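Long-range contacts in acyl-CoA dehydrogenase (Bacillus subtilis, PDB 5LNX), which catalyses the FAD-dependent oxidation of saturated acyl-CoA thioesters to their 2,3-dehydroacyl-CoA products, passing the electrons to an acceptor: residues G150-I155 against L210-A215; L69-I74 against I244-L249; E291-L296 against Q319-A324. All coordinates share one frame; numbering follows the deposited sequence.

Contact 1 of 3, residues G150-I155 against L210-A215. With FAD (flavin-adenine dinucleotide), chain S.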
loop_
_atom_site.group_PDB
_atom_site.type_symbol
_atom_site.label_atom_id
_atom_site.label_comp_id
_atom_site.label_asym_id
_atom_site.label_seq_id
_atom_site.Cartn_x
_atom_site.Cartn_y
_atom_site.Cartn_z
ATOM N N GLY D 150 -27.497 -4.632 33.269
ATOM C CA GLY D 150 -26.357 -4.937 32.406
ATOM C C GLY D 150 -25.296 -3.843 32.392
ATOM O O GLY D 150 -25.287 -2.938 33.232
ATOM N N SER D 151 -24.400 -3.924 31.416
ATOM C CA SER D 151 -23.229 -3.038 31.375
ATOM C C SER D 151 -22.902 -2.541 29.979
ATOM O O SER D 151 -23.055 -3.253 28.983
ATOM C CB SER D 151 -21.997 -3.744 31.941
ATOM O OG SER D 151 -21.389 -4.552 30.957
ATOM N N LYS D 152 -22.434 -1.303 29.923
ATOM C CA LYS D 152 -21.877 -0.752 28.686
ATOM C C LYS D 152 -20.385 -0.608 28.822
ATOM O O LYS D 152 -19.866 -0.502 29.929
ATOM C CB LYS D 152 -22.543 0.579 28.310
ATOM C CG LYS D 152 -24.048 0.472 28.135
ATOM C CD LYS D 152 -24.401 -0.499 27.020
ATOM C CE LYS D 152 -25.884 -0.794 26.932
ATOM N NZ LYS D 152 -26.209 -1.320 25.575
ATOM N N ILE D 153 -19.707 -0.594 27.682
ATOM C CA ILE D 153 -18.260 -0.326 27.628
ATOM C C ILE D 153 -17.879 0.753 26.601
ATOM O O ILE D 153 -18.675 1.125 25.723
ATOM C CB ILE D 153 -17.418 -1.603 27.313
ATOM C CG1 ILE D 153 -17.924 -2.340 26.074
ATOM C CG2 ILE D 153 -17.393 -2.570 28.484
ATOM C CD1 ILE D 153 -16.910 -3.297 25.473
ATOM N N PHE D 154 -16.682 1.309 26.803
ATOM C CA PHE D 154 -16.041 2.280 25.899
ATOM C C PHE D 154 -16.930 3.472 25.590
ATOM O O PHE D 154 -17.104 3.801 24.424
ATOM C CB PHE D 154 -15.699 1.612 24.569
ATOM C CG PHE D 154 -14.759 0.445 24.674
ATOM C CD1 PHE D 154 -13.685 0.483 25.518
ATOM C CD2 PHE D 154 -14.934 -0.667 23.864
ATOM C CE1 PHE D 154 -12.818 -0.590 25.604
ATOM C CE2 PHE D 154 -14.079 -1.742 23.934
ATOM C CZ PHE D 154 -13.010 -1.705 24.800
ATOM N N ILE D 155 -17.508 4.107 26.603
ATOM C CA ILE D 155 -18.546 5.138 26.375
ATOM C C ILE D 155 -17.974 6.550 26.396
ATOM O O ILE D 155 -17.559 7.070 27.437
ATOM C CB ILE D 155 -19.698 5.046 27.391
ATOM C CG1 ILE D 155 -20.328 3.646 27.377
ATOM C CG2 ILE D 155 -20.754 6.089 27.087
ATOM C CD1 ILE D 155 -20.783 3.189 26.010
ATOM N N LEU D 210 -20.131 1.701 31.928
ATOM C CA LEU D 210 -21.374 1.997 32.642
ATOM C C LEU D 210 -21.964 0.738 33.234
ATOM O O LEU D 210 -22.145 -0.258 32.543
ATOM C CB LEU D 210 -22.404 2.636 31.706
ATOM C CG LEU D 210 -21.932 3.893 30.971
ATOM C CD1 LEU D 210 -22.997 4.363 29.991
ATOM C CD2 LEU D 210 -21.591 5.001 31.958
ATOM N N ILE D 211 -22.308 0.802 34.508
ATOM C CA ILE D 211 -22.967 -0.319 35.184
ATOM C C ILE D 211 -24.436 0.014 35.420
ATOM O O ILE D 211 -24.769 1.095 35.907
ATOM C CB ILE D 211 -22.223 -0.752 36.471
ATOM C CG1 ILE D 211 -20.882 -1.400 36.100
ATOM C CG2 ILE D 211 -23.044 -1.752 37.285
ATOM C CD1 ILE D 211 -19.974 -1.801 37.247
ATOM N N PHE D 212 -25.304 -0.885 34.957
ATOM C CA PHE D 212 -26.757 -0.769 35.145
ATOM C C PHE D 212 -27.229 -1.845 36.103
ATOM O O PHE D 212 -27.300 -3.026 35.745
ATOM C CB PHE D 212 -27.546 -0.889 33.826
ATOM C CG PHE D 212 -27.414 0.308 32.927
ATOM C CD1 PHE D 212 -28.281 1.386 33.045
ATOM C CD2 PHE D 212 -26.433 0.337 31.934
ATOM C CE1 PHE D 212 -28.173 2.473 32.197
ATOM C CE2 PHE D 212 -26.324 1.418 31.084
ATOM C CZ PHE D 212 -27.185 2.493 31.221
ATOM N N ASP D 213 -27.572 -1.411 37.307
ATOM C CA ASP D 213 -28.045 -2.309 38.364
ATOM C C ASP D 213 -29.477 -1.941 38.801
ATOM O O ASP D 213 -29.698 -0.934 39.465
ATOM C CB ASP D 213 -27.104 -2.245 39.557
ATOM C CG ASP D 213 -27.330 -3.369 40.538
ATOM O OD1 ASP D 213 -28.333 -4.080 40.401
ATOM O OD2 ASP D 213 -26.475 -3.579 41.425
ATOM N N ASN D 214 -30.438 -2.768 38.413
ATOM C CA ASN D 214 -31.864 -2.412 38.539
ATOM C C ASN D 214 -31.996 -0.896 38.428
ATOM O O ASN D 214 -32.465 -0.237 39.362
ATOM C CB ASN D 214 -32.485 -2.845 39.911
ATOM N N ALA D 215 -31.553 -0.351 37.299
ATOM C CA ALA D 215 -31.526 1.101 37.102
ATOM C C ALA D 215 -32.910 1.585 36.693
ATOM O O ALA D 215 -33.468 1.121 35.698
ATOM C CB ALA D 215 -30.522 1.499 36.040
HETATM P PA FAD S . -14.938 -6.119 17.729
HETATM O O1A FAD S . -16.129 -5.436 17.078
HETATM O O2A FAD S . -15.016 -7.436 18.429
HETATM O O5B FAD S . -13.887 -6.299 16.522
HETATM C C5B FAD S . -12.546 -6.744 16.661
HETATM C C4B FAD S . -11.936 -6.659 15.264
HETATM O O4B FAD S . -12.569 -7.656 14.498
HETATM C C3B FAD S . -12.201 -5.325 14.584
HETATM O O3B FAD S . -11.116 -4.955 13.723
HETATM C C2B FAD S . -13.409 -5.574 13.728
HETATM O O2B FAD S . -13.284 -4.910 12.482
HETATM C C1B FAD S . -13.311 -7.044 13.466
HETATM N N9A FAD S . -14.568 -7.755 13.286
HETATM C C8A FAD S . -15.367 -8.317 14.222
HETATM N N7A FAD S . -16.400 -8.975 13.611
HETATM C C5A FAD S . -16.250 -8.813 12.270
HETATM C C6A FAD S . -16.920 -9.231 11.035
HETATM N N6A FAD S . -18.044 -9.963 11.057
HETATM N N1A FAD S . -16.368 -8.877 9.854
HETATM C C2A FAD S . -15.240 -8.163 9.731
HETATM N N3A FAD S . -14.580 -7.746 10.816
HETATM C C4A FAD S . -15.016 -8.039 12.069
HETATM N N1 FAD S . -19.318 2.659 21.820
HETATM C C2 FAD S . -20.495 3.306 21.999
HETATM O O2 FAD S . -21.526 2.621 22.030
HETATM N N3 FAD S . -20.604 4.645 22.133
HETATM C C4 FAD S . -19.529 5.444 22.109
HETATM O O4 FAD S . -19.632 6.688 22.241
HETATM C C4X FAD S . -18.208 4.807 21.938
HETATM N N5 FAD S . -17.083 5.553 21.909
HETATM C C5X FAD S . -15.872 4.967 21.774
HETATM C C6 FAD S . -14.764 5.771 21.836
HETATM C C7 FAD S . -13.502 5.257 21.670
HETATM C C7M FAD S . -12.377 6.261 21.642
HETATM C C8 FAD S . -13.343 3.790 21.486
HETATM C C8M FAD S . -12.003 3.128 21.301
HETATM C C9 FAD S . -14.451 2.979 21.464
HETATM C C9A FAD S . -15.731 3.498 21.608
HETATM N N10 FAD S . -16.904 2.676 21.650
HETATM C C10 FAD S . -18.156 3.327 21.789
HETATM C "C1'" FAD S . -16.843 1.224 21.425
HETATM C "C2'" FAD S . -16.616 0.967 19.916
HETATM O "O2'" FAD S . -17.703 1.384 19.071
HETATM C "C3'" FAD S . -16.267 -0.493 19.668
HETATM O "O3'" FAD S . -14.902 -0.688 20.031
HETATM C "C4'" FAD S . -16.532 -0.893 18.224
HETATM O "O4'" FAD S . -17.950 -0.870 17.982
HETATM C "C5'" FAD S . -15.934 -2.276 17.864
HETATM O "O5'" FAD S . -16.263 -3.362 18.731
HETATM P P FAD S . -15.172 -4.132 19.670
HETATM O O1P FAD S . -15.826 -5.254 20.456
HETATM O O2P FAD S . -14.380 -3.104 20.431
HETATM O O3P FAD S . -14.236 -5.044 18.717
#
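Gly150 and Phe212 bond to each other twice through their backbones, Phe212 N to Gly150 O at 2.7 Å and Gly150 N to Phe212 O at 3.0 Å. Lys152 and Leu210 form the next such pair, with Lys152 N to Leu210 O at 2.8 Å and Leu210 N returning a bond to Lys152 O. Between them Ser151 and Ile211 make a non-hydrogen-bonded pair, where Ser151 CA makes a CA-H...O contact with Leu210 O. On the face that carries Lys152, Leu210 and Phe212, Lys152 CG lies 3.8 Å from CE2 at the edge of the Phe212 ring. Segments 151-153 and 210-212 run antiparallel, at 169°, in the beta domain in the middle of the acyl-CoA dehydrogenase fold, and strand 145-156 leads from this pairing to the flavin. The Lys152 chain bends at chi2 (-61°) and carries NZ away from strand 207-212 to a salt bridge with Glu125 and to the carbonyls of Leu123 and Phe167. Further along, Ile155 CG1 packs on Leu210 CD1 at 3.8 Å, while Ile155 CD1 reaches the pyrimidine side of the flavin, 4.0 Å from FAD C2. Phe154, where the chain turns a corner just before Ile155, sets its CB against FAD N10 and its ring along the start of the ribityl chain, CD2 being 3.6 Å from FAD C1'. An alanine here would probably leave a gap beside the ribityl chain and deprive Tyr339 of the second subunit of its edge-to-face partner.

Contact 2 of 3, residues L69-I74 against I244-L249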
loop_
_atom_site.group_PDB
_atom_site.type_symbol
_atom_site.label_atom_id
_atom_site.label_comp_id
_atom_site.label_asym_id
_atom_site.label_seq_id
_atom_site.Cartn_x
_atom_site.Cartn_y
_atom_site.Cartn_z
ATOM N N LEU D 69 -18.731 20.695 9.160
ATOM C CA LEU D 69 -17.698 21.716 8.973
ATOM C C LEU D 69 -17.061 22.126 10.289
ATOM O O LEU D 69 -15.839 22.210 10.412
ATOM C CB LEU D 69 -18.334 22.921 8.285
ATOM C CG LEU D 69 -17.594 24.193 7.972
ATOM C CD1 LEU D 69 -16.869 24.011 6.643
ATOM C CD2 LEU D 69 -18.609 25.313 7.856
ATOM N N ALA D 70 -17.897 22.366 11.283
ATOM C CA ALA D 70 -17.412 22.724 12.612
ATOM C C ALA D 70 -16.467 21.641 13.118
ATOM O O ALA D 70 -15.292 21.906 13.403
ATOM C CB ALA D 70 -18.574 22.934 13.578
ATOM N N ILE D 71 -16.974 20.413 13.162
ATOM C CA ILE D 71 -16.213 19.217 13.622
ATOM C C ILE D 71 -14.892 19.022 12.877
ATOM O O ILE D 71 -13.870 18.671 13.466
ATOM C CB ILE D 71 -17.048 17.948 13.461
ATOM C CG1 ILE D 71 -18.272 18.027 14.387
ATOM C CG2 ILE D 71 -16.230 16.705 13.788
ATOM C CD1 ILE D 71 -19.130 16.781 14.399
ATOM N N HIS D 72 -14.918 19.295 11.585
ATOM C CA HIS D 72 -13.704 19.308 10.758
ATOM C C HIS D 72 -12.658 20.296 11.281
ATOM O O HIS D 72 -11.502 19.936 11.554
ATOM C CB HIS D 72 -14.061 19.670 9.303
ATOM C CG HIS D 72 -12.873 19.931 8.424
ATOM N ND1 HIS D 72 -12.977 20.580 7.213
ATOM C CD2 HIS D 72 -11.564 19.608 8.567
ATOM C CE1 HIS D 72 -11.784 20.651 6.652
ATOM N NE2 HIS D 72 -10.909 20.072 7.455
ATOM N N GLU D 73 -13.090 21.544 11.400
ATOM C CA GLU D 73 -12.252 22.636 11.895
ATOM C C GLU D 73 -11.690 22.394 13.296
ATOM O O GLU D 73 -10.509 22.614 13.548
ATOM C CB GLU D 73 -13.045 23.941 11.874
ATOM C CG GLU D 73 -13.161 24.505 10.475
ATOM C CD GLU D 73 -11.808 24.871 9.873
ATOM O OE1 GLU D 73 -10.770 25.023 10.591
ATOM O OE2 GLU D 73 -11.797 24.956 8.639
ATOM N N ILE D 74 -12.550 21.940 14.202
ATOM C CA ILE D 74 -12.155 21.696 15.599
ATOM C C ILE D 74 -11.127 20.582 15.687
ATOM O O ILE D 74 -10.246 20.597 16.554
ATOM C CB ILE D 74 -13.368 21.338 16.486
ATOM C CG1 ILE D 74 -14.195 22.603 16.765
ATOM C CG2 ILE D 74 -12.905 20.738 17.796
ATOM C CD1 ILE D 74 -15.437 22.379 17.606
ATOM N N ILE D 244 -17.078 11.376 12.228
ATOM C CA ILE D 244 -15.780 10.675 12.486
ATOM C C ILE D 244 -14.816 10.856 11.310
ATOM O O ILE D 244 -13.614 10.977 11.504
ATOM C CB ILE D 244 -15.963 9.181 12.703
ATOM C CG1 ILE D 244 -16.828 8.924 13.939
ATOM C CG2 ILE D 244 -14.620 8.492 12.855
ATOM C CD1 ILE D 244 -16.287 9.527 15.222
ATOM N N ALA D 245 -15.378 10.938 10.111
ATOM C CA ALA D 245 -14.604 11.113 8.898
ATOM C C ALA D 245 -13.981 12.518 8.867
ATOM O O ALA D 245 -12.803 12.695 8.532
ATOM C CB ALA D 245 -15.491 10.919 7.680
ATOM N N ALA D 246 -14.830 13.498 9.172
ATOM C CA ALA D 246 -14.431 14.888 9.386
ATOM C C ALA D 246 -13.361 15.032 10.464
ATOM O O ALA D 246 -12.451 15.858 10.355
ATOM C CB ALA D 246 -15.655 15.718 9.756
ATOM N N GLN D 247 -13.473 14.237 11.515
ATOM C CA GLN D 247 -12.429 14.174 12.550
ATOM C C GLN D 247 -11.121 13.704 11.938
ATOM O O GLN D 247 -10.076 14.340 12.110
ATOM C CB GLN D 247 -12.827 13.224 13.683
ATOM C CG GLN D 247 -11.900 13.261 14.887
ATOM C CD GLN D 247 -12.109 12.095 15.852
ATOM O OE1 GLN D 247 -12.872 11.163 15.581
ATOM N NE2 GLN D 247 -11.430 12.153 16.995
ATOM N N ALA D 248 -11.206 12.605 11.192
ATOM C CA ALA D 248 -10.033 12.017 10.506
ATOM C C ALA D 248 -9.393 12.987 9.503
ATOM O O ALA D 248 -8.188 12.948 9.262
ATOM C CB ALA D 248 -10.437 10.750 9.779
ATOM N N LEU D 249 -10.245 13.811 8.899
ATOM C CA LEU D 249 -9.857 14.801 7.918
ATOM C C LEU D 249 -9.008 15.885 8.598
ATOM O O LEU D 249 -7.844 16.111 8.240
ATOM C CB LEU D 249 -11.115 15.418 7.288
ATOM C CG LEU D 249 -10.915 16.487 6.202
ATOM C CD1 LEU D 249 -10.057 15.971 5.049
ATOM C CD2 LEU D 249 -12.260 16.973 5.685
#
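Leu249 sets its CD2 methyl over the face of the His72 imidazole, 3.8 Å from the ring centroid and only 7° off the normal, a CH-pi contact centred on the ring. Leu249 CG sits nearer one side, 3.8 Å from His72 NE2. The ring is placed for this by chi1 of 170°, which puts CG anti to the backbone N, and both of its nitrogens are engaged, ND1 with Tyr298 OH and NE2 with Glu253 OE1; these bonds are likely to fix its rotation. Backbones come close beside it, with His72 CA 3.7 Å from Ala246 O. The small Ala246 lets segments 69-74 and 244-249, of helices 64-77 and 229-265, approach to 7.6 Å between axes, crossing at -33° and joining the N-terminal and C-terminal helical domains of the acyl-CoA dehydrogenase fold. Looser contact, though still buried, is found at Ile71, whose CG2 stands 4.2 Å from Ala246 CB and barely reaches the backbone N of Gln247. Gln247, beyond it, points away from helix 64-77 and gives its OE1 to Tyr360 OH, a residue of the FAD pocket.

Contact 3 of 3, residues E291-L296 against Q319-A324; sequences EAARHL and QFASDA
The Phe320 ring has Ala293 CB at its edge, in the ring plane and 4.0 Å from CD2. At its far end, CE2 and CZ meet Ala292 CB obliquely, CE2 at 3.6 Å. Leu296 also comes to the ring at a slant, its CD1 methyl reaching CB and CG at the root of the side chain, with Phe320 CG 3.5 Å away; the two side chains cross at about a right angle. Phe320 has CG anti to its backbone N (chi1 -167°), which swings the ring across to helix 277-305 and along the row formed by Leu296, Ala293 and Ala292. Segments 291-296 and 319-324 run roughly antiparallel, at 150° with 9.1 Å between their axes, and belong to helices 277-305 and 311-326, neighbours in the C-terminal helical bundle of the fold. Beside the ring, Ala293 CB meets Ala321 CB at 4.2 Å, methyl to methyl, and both alanines also lean on helix 229-265, Ala293 on Leu249 and Ala321 on Ala248. Phe320 packs as well on Phe320 of the third subunit, which brings the subunit interface up to this pair of helices. Polar groups lie on another side of helix 311-326: Gln319 NE2 donates to Asp323 OD2 at 2.9 Å, and that carboxylate also forms a salt bridge with Arg368.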
loop_
_atom_site.group_PDB
_atom_site.type_symbol
_atom_site.label_atom_id
_atom_site.label_comp_id
_atom_site.label_asym_id
_atom_site.label_seq_id
_atom_site.Cartn_x
_atom_site.Cartn_y
_atom_site.Cartn_z
ATOM N N GLU D 291 -7.522 15.874 -0.158
ATOM C CA GLU D 291 -8.485 16.477 -1.080
ATOM C C GLU D 291 -9.562 15.462 -1.431
ATOM O O GLU D 291 -10.727 15.802 -1.588
ATOM C CB GLU D 291 -7.800 16.977 -2.348
ATOM N N ALA D 292 -9.128 14.224 -1.597
ATOM C CA ALA D 292 -10.014 13.093 -1.842
ATOM C C ALA D 292 -11.003 12.927 -0.689
ATOM O O ALA D 292 -12.220 12.917 -0.884
ATOM C CB ALA D 292 -9.186 11.824 -2.010
ATOM N N ALA D 293 -10.438 12.836 0.515
ATOM C CA ALA D 293 -11.204 12.741 1.757
ATOM C C ALA D 293 -12.171 13.894 1.922
ATOM O O ALA D 293 -13.347 13.689 2.223
ATOM C CB ALA D 293 -10.273 12.691 2.948
ATOM N N ARG D 294 -11.688 15.112 1.706
ATOM C CA ARG D 294 -12.539 16.295 1.884
ATOM C C ARG D 294 -13.880 16.121 1.166
ATOM O O ARG D 294 -14.938 16.355 1.751
ATOM C CB ARG D 294 -11.867 17.584 1.404
ATOM C CG ARG D 294 -12.748 18.801 1.669
ATOM C CD ARG D 294 -12.021 20.128 1.750
ATOM N NE ARG D 294 -11.469 20.562 0.467
ATOM C CZ ARG D 294 -10.227 20.323 0.058
ATOM N NH1 ARG D 294 -9.372 19.638 0.816
ATOM N NH2 ARG D 294 -9.842 20.760 -1.134
ATOM N N HIS D 295 -13.825 15.680 -0.090
ATOM C CA HIS D 295 -15.017 15.629 -0.975
ATOM C C HIS D 295 -15.951 14.481 -0.608
ATOM O O HIS D 295 -17.170 14.585 -0.742
ATOM C CB HIS D 295 -14.623 15.425 -2.445
ATOM C CG HIS D 295 -13.689 16.452 -2.994
ATOM N ND1 HIS D 295 -13.698 17.774 -2.618
ATOM C CD2 HIS D 295 -12.692 16.322 -3.897
ATOM C CE1 HIS D 295 -12.729 18.409 -3.253
ATOM N NE2 HIS D 295 -12.109 17.550 -4.041
ATOM N N LEU D 296 -15.366 13.374 -0.182
ATOM C CA LEU D 296 -16.152 12.241 0.314
ATOM C C LEU D 296 -17.004 12.676 1.502
ATOM O O LEU D 296 -18.196 12.377 1.558
ATOM C CB LEU D 296 -15.246 11.094 0.760
ATOM C CG LEU D 296 -14.568 10.285 -0.331
ATOM C CD1 LEU D 296 -13.641 9.270 0.309
ATOM C CD2 LEU D 296 -15.570 9.584 -1.221
ATOM N N GLN D 319 -14.069 5.326 6.281
ATOM C CA GLN D 319 -12.971 4.417 5.948
ATOM C C GLN D 319 -11.811 5.129 5.242
ATOM O O GLN D 319 -10.634 4.831 5.482
ATOM C CB GLN D 319 -13.481 3.281 5.047
ATOM C CG GLN D 319 -12.431 2.237 4.671
ATOM C CD GLN D 319 -11.810 2.443 3.299
ATOM O OE1 GLN D 319 -12.521 2.440 2.285
ATOM N NE2 GLN D 319 -10.523 2.775 3.268
ATOM N N PHE D 320 -12.149 6.040 4.341
ATOM C CA PHE D 320 -11.122 6.693 3.529
ATOM C C PHE D 320 -10.302 7.681 4.365
ATOM O O PHE D 320 -9.084 7.568 4.460
ATOM C CB PHE D 320 -11.706 7.406 2.304
ATOM C CG PHE D 320 -10.664 7.803 1.329
ATOM C CD1 PHE D 320 -10.216 6.894 0.374
ATOM C CD2 PHE D 320 -9.992 9.022 1.472
ATOM C CE1 PHE D 320 -9.169 7.223 -0.476
ATOM C CE2 PHE D 320 -8.944 9.348 0.631
ATOM C CZ PHE D 320 -8.528 8.445 -0.336
ATOM N N ALA D 321 -11.012 8.619 4.983
ATOM C CA ALA D 321 -10.395 9.650 5.825
ATOM C C ALA D 321 -9.599 9.024 6.964
ATOM O O ALA D 321 -8.439 9.380 7.191
ATOM C CB ALA D 321 -11.456 10.594 6.361
ATOM N N SER D 322 -10.191 8.033 7.619
ATOM C CA SER D 322 -9.542 7.351 8.752
ATOM C C SER D 322 -8.206 6.737 8.337
ATOM O O SER D 322 -7.180 6.989 8.949
ATOM C CB SER D 322 -10.470 6.284 9.380
ATOM O OG SER D 322 -10.856 5.263 8.468
ATOM N N ASP D 323 -8.231 5.911 7.312
ATOM C CA ASP D 323 -7.019 5.241 6.821
ATOM C C ASP D 323 -5.988 6.249 6.339
ATOM O O ASP D 323 -4.798 6.081 6.536
ATOM C CB ASP D 323 -7.353 4.286 5.658
ATOM C CG ASP D 323 -8.078 3.034 6.120
ATOM O OD1 ASP D 323 -8.256 2.871 7.339
ATOM O OD2 ASP D 323 -8.434 2.201 5.264
ATOM N N ALA D 324 -6.475 7.254 5.635
ATOM C CA ALA D 324 -5.634 8.334 5.108
ATOM C C ALA D 324 -4.936 9.060 6.242
ATOM O O ALA D 324 -3.788 9.484 6.130
ATOM C CB ALA D 324 -6.470 9.314 4.273
#

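Contacts 2 and 3 are buried helix pairs whose centres lie 11 Å apart, and they touch: Ala245 of contact 2 also packs on Ala321 of contact 3, and Leu249 reaches Arg294. Neither has a hydrogen bond between its segments. Contact 2 joins two domains within one subunit, whereas contact 3 lies within the C-terminal domain and borders a third subunit. Contact 1, partly buried and about 29 Å from contact 2 between centres, is held by backbone hydrogen bonds instead. It lies on the opposite side of the chain's centre from contact 3, and along the chain it is nested inside the loop that contact 2 closes.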